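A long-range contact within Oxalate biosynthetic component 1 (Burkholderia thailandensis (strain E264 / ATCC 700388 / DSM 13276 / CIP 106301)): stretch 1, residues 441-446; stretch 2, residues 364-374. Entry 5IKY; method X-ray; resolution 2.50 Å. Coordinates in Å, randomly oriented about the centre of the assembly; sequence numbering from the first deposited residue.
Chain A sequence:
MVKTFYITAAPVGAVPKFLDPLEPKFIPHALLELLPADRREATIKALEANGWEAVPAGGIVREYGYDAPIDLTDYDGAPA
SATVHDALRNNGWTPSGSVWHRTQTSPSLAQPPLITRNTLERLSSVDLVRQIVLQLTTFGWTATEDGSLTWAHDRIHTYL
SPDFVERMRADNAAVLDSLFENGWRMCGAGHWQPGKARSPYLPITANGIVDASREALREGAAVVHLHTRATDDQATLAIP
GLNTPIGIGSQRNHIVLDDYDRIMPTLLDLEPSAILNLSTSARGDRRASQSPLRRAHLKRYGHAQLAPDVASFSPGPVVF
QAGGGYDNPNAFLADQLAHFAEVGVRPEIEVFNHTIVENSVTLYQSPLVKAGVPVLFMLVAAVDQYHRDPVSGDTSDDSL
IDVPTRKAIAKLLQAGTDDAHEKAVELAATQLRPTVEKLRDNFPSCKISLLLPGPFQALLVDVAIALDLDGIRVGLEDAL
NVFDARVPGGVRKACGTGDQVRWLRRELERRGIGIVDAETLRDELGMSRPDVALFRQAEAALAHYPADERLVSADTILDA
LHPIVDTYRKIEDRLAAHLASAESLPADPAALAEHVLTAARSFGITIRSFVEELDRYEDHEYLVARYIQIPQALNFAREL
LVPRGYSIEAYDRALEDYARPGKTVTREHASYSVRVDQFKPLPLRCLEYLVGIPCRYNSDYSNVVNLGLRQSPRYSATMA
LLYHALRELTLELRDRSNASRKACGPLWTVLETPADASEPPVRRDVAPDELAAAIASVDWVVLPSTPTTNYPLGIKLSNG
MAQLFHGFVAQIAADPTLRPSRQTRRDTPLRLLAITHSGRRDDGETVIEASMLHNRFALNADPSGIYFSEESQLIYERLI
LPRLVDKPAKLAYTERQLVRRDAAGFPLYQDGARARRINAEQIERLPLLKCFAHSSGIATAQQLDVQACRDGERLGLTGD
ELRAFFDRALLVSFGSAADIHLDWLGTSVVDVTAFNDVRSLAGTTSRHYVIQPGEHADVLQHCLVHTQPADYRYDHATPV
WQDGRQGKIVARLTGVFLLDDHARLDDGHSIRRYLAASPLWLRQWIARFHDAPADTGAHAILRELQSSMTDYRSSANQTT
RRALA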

# COMPACT_ATOMS: atom_id res chain seq x y z
N ASP A 441 -16.33 25.64 -18.79
CA ASP A 441 -16.45 27.04 -19.18
C ASP A 441 -16.76 27.95 -17.99
O ASP A 441 -16.38 29.12 -17.98
CB ASP A 441 -17.53 27.21 -20.25
CG ASP A 441 -17.12 26.63 -21.59
OD1 ASP A 441 -15.95 26.23 -21.73
OD2 ASP A 441 -17.97 26.57 -22.50
N ASN A 442 -17.46 27.41 -17.00
CA ASN A 442 -17.83 28.19 -15.82
C ASN A 442 -16.92 27.93 -14.62
O ASN A 442 -17.03 28.61 -13.60
CB ASN A 442 -19.28 27.91 -15.44
CG ASN A 442 -20.26 28.48 -16.45
OD1 ASN A 442 -20.74 29.61 -16.29
ND2 ASN A 442 -20.56 27.72 -17.49
N PHE A 443 -16.03 26.96 -14.74
CA PHE A 443 -15.08 26.67 -13.68
C PHE A 443 -13.68 26.50 -14.25
O PHE A 443 -13.31 25.40 -14.68
CB PHE A 443 -15.49 25.41 -12.90
CG PHE A 443 -16.76 25.59 -12.11
CD1 PHE A 443 -16.74 26.22 -10.88
CD2 PHE A 443 -17.97 25.11 -12.58
CE1 PHE A 443 -17.90 26.39 -10.14
CE2 PHE A 443 -19.13 25.27 -11.85
CZ PHE A 443 -19.10 25.91 -10.63
N PRO A 444 -12.90 27.59 -14.27
CA PRO A 444 -11.54 27.62 -14.83
C PRO A 444 -10.63 26.58 -14.20
O PRO A 444 -9.73 26.06 -14.87
CB PRO A 444 -11.06 29.04 -14.53
CG PRO A 444 -11.99 29.57 -13.48
CD PRO A 444 -13.30 28.91 -13.75
N SER A 445 -10.85 26.27 -12.93
CA SER A 445 -10.10 25.22 -12.25
C SER A 445 -11.04 24.15 -11.71
O SER A 445 -11.66 24.34 -10.66
CB SER A 445 -9.24 25.80 -11.12
OG SER A 445 -8.43 24.81 -10.53
N CYS A 446 -11.14 23.03 -12.41
CA CYS A 446 -12.03 21.96 -11.97
C CYS A 446 -11.60 20.58 -12.47
O CYS A 446 -10.96 20.46 -13.52
CB CYS A 446 -13.46 22.23 -12.43
SG CYS A 446 -13.76 21.94 -14.18
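Stretch 2 364-374: YQSPLVKAGVP

The peptide bond before Pro374 is cis, and there the two backbones come closest, Pro374 CA to Cys446 CA 4.5 Å. The one hydrogen bond between the two stretches joins a side chain to the end of a helix. Gln365 NE2 donates to Asn442 O at 2.6 Å, with an N-H...acceptor angle of 143°. Asn442 is the last helical residue of stretch 1, and Phe443 is the first to leave helical phi/psi. The amide of Gln365 therefore takes up a carbonyl at the point where that helix gives out. Its CA-to-CB bond points sideways, but chi1 near t and chi2 near m bring the end of the side chain nearer.

Stretch 2 runs in the same sense as stretch 1. Gln365 lies nearest Asn442, CA to CA 7.4 Å, and Pro374 lies nearest Cys446. The backbones are thus closer at the later end. Stretch 2 is helical from Gln365, with Leu368 N hydrogen-bonded to Tyr364 O at 2.9 Å and Val369 N to Gln365 O at 3.2 Å. Gly372 then leaves helical phi/psi with phi of 122°. At these angles a CB would be jammed against the carbonyl O of Ala371. Val373 follows in an extended form.

Phe443 lies against the helix of stretch 2. Phe443 CE1 is 3.6 Å from Gln365 O and 4.2 Å from Leu368 CB. Val369 CG2 sits at the ring edge, 4.0 Å from Phe443 CD1. These are packing contacts, and the ring is buried.

Beyond the helix, Ser445 meets Pro374. The CA-to-CB bond of Ser445 points toward stretch 2, and Ser445 OG lies 3.3 Å from Pro374 CB. A CA-H...O contact adds to this, with Pro374 CA 3.4 Å from Ser445 O. The CA-to-CB bond of Cys446 points away, and its nearest contact is made by the backbone, with Cys446 N 4.0 Å from Pro374 CB.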

# COMPACT_ATOMS: atom_id res chain seq x y z
N TYR A 364 -24.72 28.68 -7.72
CA TYR A 364 -23.72 28.10 -6.83
C TYR A 364 -22.30 28.25 -7.35
O TYR A 364 -21.35 27.79 -6.72
CB TYR A 364 -24.02 26.61 -6.59
CG TYR A 364 -25.08 26.38 -5.54
CD1 TYR A 364 -24.75 26.33 -4.19
CD2 TYR A 364 -26.41 26.22 -5.89
CE1 TYR A 364 -25.71 26.13 -3.22
CE2 TYR A 364 -27.38 26.01 -4.94
CZ TYR A 364 -27.03 25.97 -3.60
OH TYR A 364 -28.00 25.76 -2.65
N GLN A 365 -22.15 28.90 -8.50
CA GLN A 365 -20.84 29.05 -9.13
C GLN A 365 -19.85 29.70 -8.18
O GLN A 365 -18.76 29.18 -7.95
CB GLN A 365 -20.95 29.86 -10.42
CG GLN A 365 -19.79 29.67 -11.38
CD GLN A 365 -18.57 30.48 -10.99
OE1 GLN A 365 -18.67 31.50 -10.30
NE2 GLN A 365 -17.39 30.04 -11.43
N SER A 366 -20.24 30.84 -7.61
CA SER A 366 -19.37 31.56 -6.69
C SER A 366 -19.18 30.83 -5.34
O SER A 366 -18.05 30.69 -4.89
CB SER A 366 -19.89 32.99 -6.48
OG SER A 366 -19.21 33.63 -5.42
N PRO A 367 -20.28 30.38 -4.69
CA PRO A 367 -20.06 29.65 -3.43
C PRO A 367 -19.19 28.40 -3.56
O PRO A 367 -18.50 28.05 -2.60
CB PRO A 367 -21.48 29.27 -3.00
CG PRO A 367 -22.34 30.33 -3.60
CD PRO A 367 -21.71 30.62 -4.93
N LEU A 368 -19.24 27.74 -4.71
CA LEU A 368 -18.46 26.52 -4.92
C LEU A 368 -16.98 26.81 -5.14
O LEU A 368 -16.12 26.06 -4.68
CB LEU A 368 -19.02 25.72 -6.10
CG LEU A 368 -20.32 24.98 -5.80
CD1 LEU A 368 -20.82 24.24 -7.03
CD2 LEU A 368 -20.12 24.02 -4.63
N VAL A 369 -16.69 27.89 -5.85
CA VAL A 369 -15.31 28.33 -6.02
C VAL A 369 -14.72 28.69 -4.66
O VAL A 369 -13.62 28.27 -4.32
CB VAL A 369 -15.20 29.53 -6.98
CG1 VAL A 369 -13.83 30.18 -6.88
CG2 VAL A 369 -15.47 29.09 -8.41
N LYS A 370 -15.49 29.45 -3.89
CA LYS A 370 -15.10 29.85 -2.54
C LYS A 370 -14.86 28.64 -1.64
O LYS A 370 -14.10 28.71 -0.67
CB LYS A 370 -16.16 30.76 -1.92
CG LYS A 370 -15.81 31.31 -0.55
CD LYS A 370 -16.99 32.01 0.10
CE LYS A 370 -16.67 32.45 1.51
NZ LYS A 370 -17.85 33.04 2.21
N ALA A 371 -15.50 27.52 -1.97
CA ALA A 371 -15.37 26.30 -1.18
C ALA A 371 -14.03 25.61 -1.41
O ALA A 371 -13.71 24.63 -0.74
CB ALA A 371 -16.52 25.34 -1.48
N GLY A 372 -13.27 26.10 -2.38
CA GLY A 372 -11.94 25.58 -2.64
C GLY A 372 -11.73 25.05 -4.05
O GLY A 372 -12.59 24.36 -4.61
N VAL A 373 -10.57 25.37 -4.62
CA VAL A 373 -10.25 24.97 -5.98
C VAL A 373 -9.06 24.00 -6.00
O VAL A 373 -8.21 24.05 -5.12
CB VAL A 373 -9.93 26.20 -6.86
CG1 VAL A 373 -11.17 27.06 -7.02
CG2 VAL A 373 -8.79 27.00 -6.26
N PRO A 374 -9.01 23.10 -7.00
CA PRO A 374 -9.99 22.91 -8.08
C PRO A 374 -11.32 22.31 -7.61
O PRO A 374 -11.37 21.53 -6.66
CB PRO A 374 -9.28 21.94 -9.03
CG PRO A 374 -8.31 21.22 -8.18
CD PRO A 374 -7.84 22.23 -7.17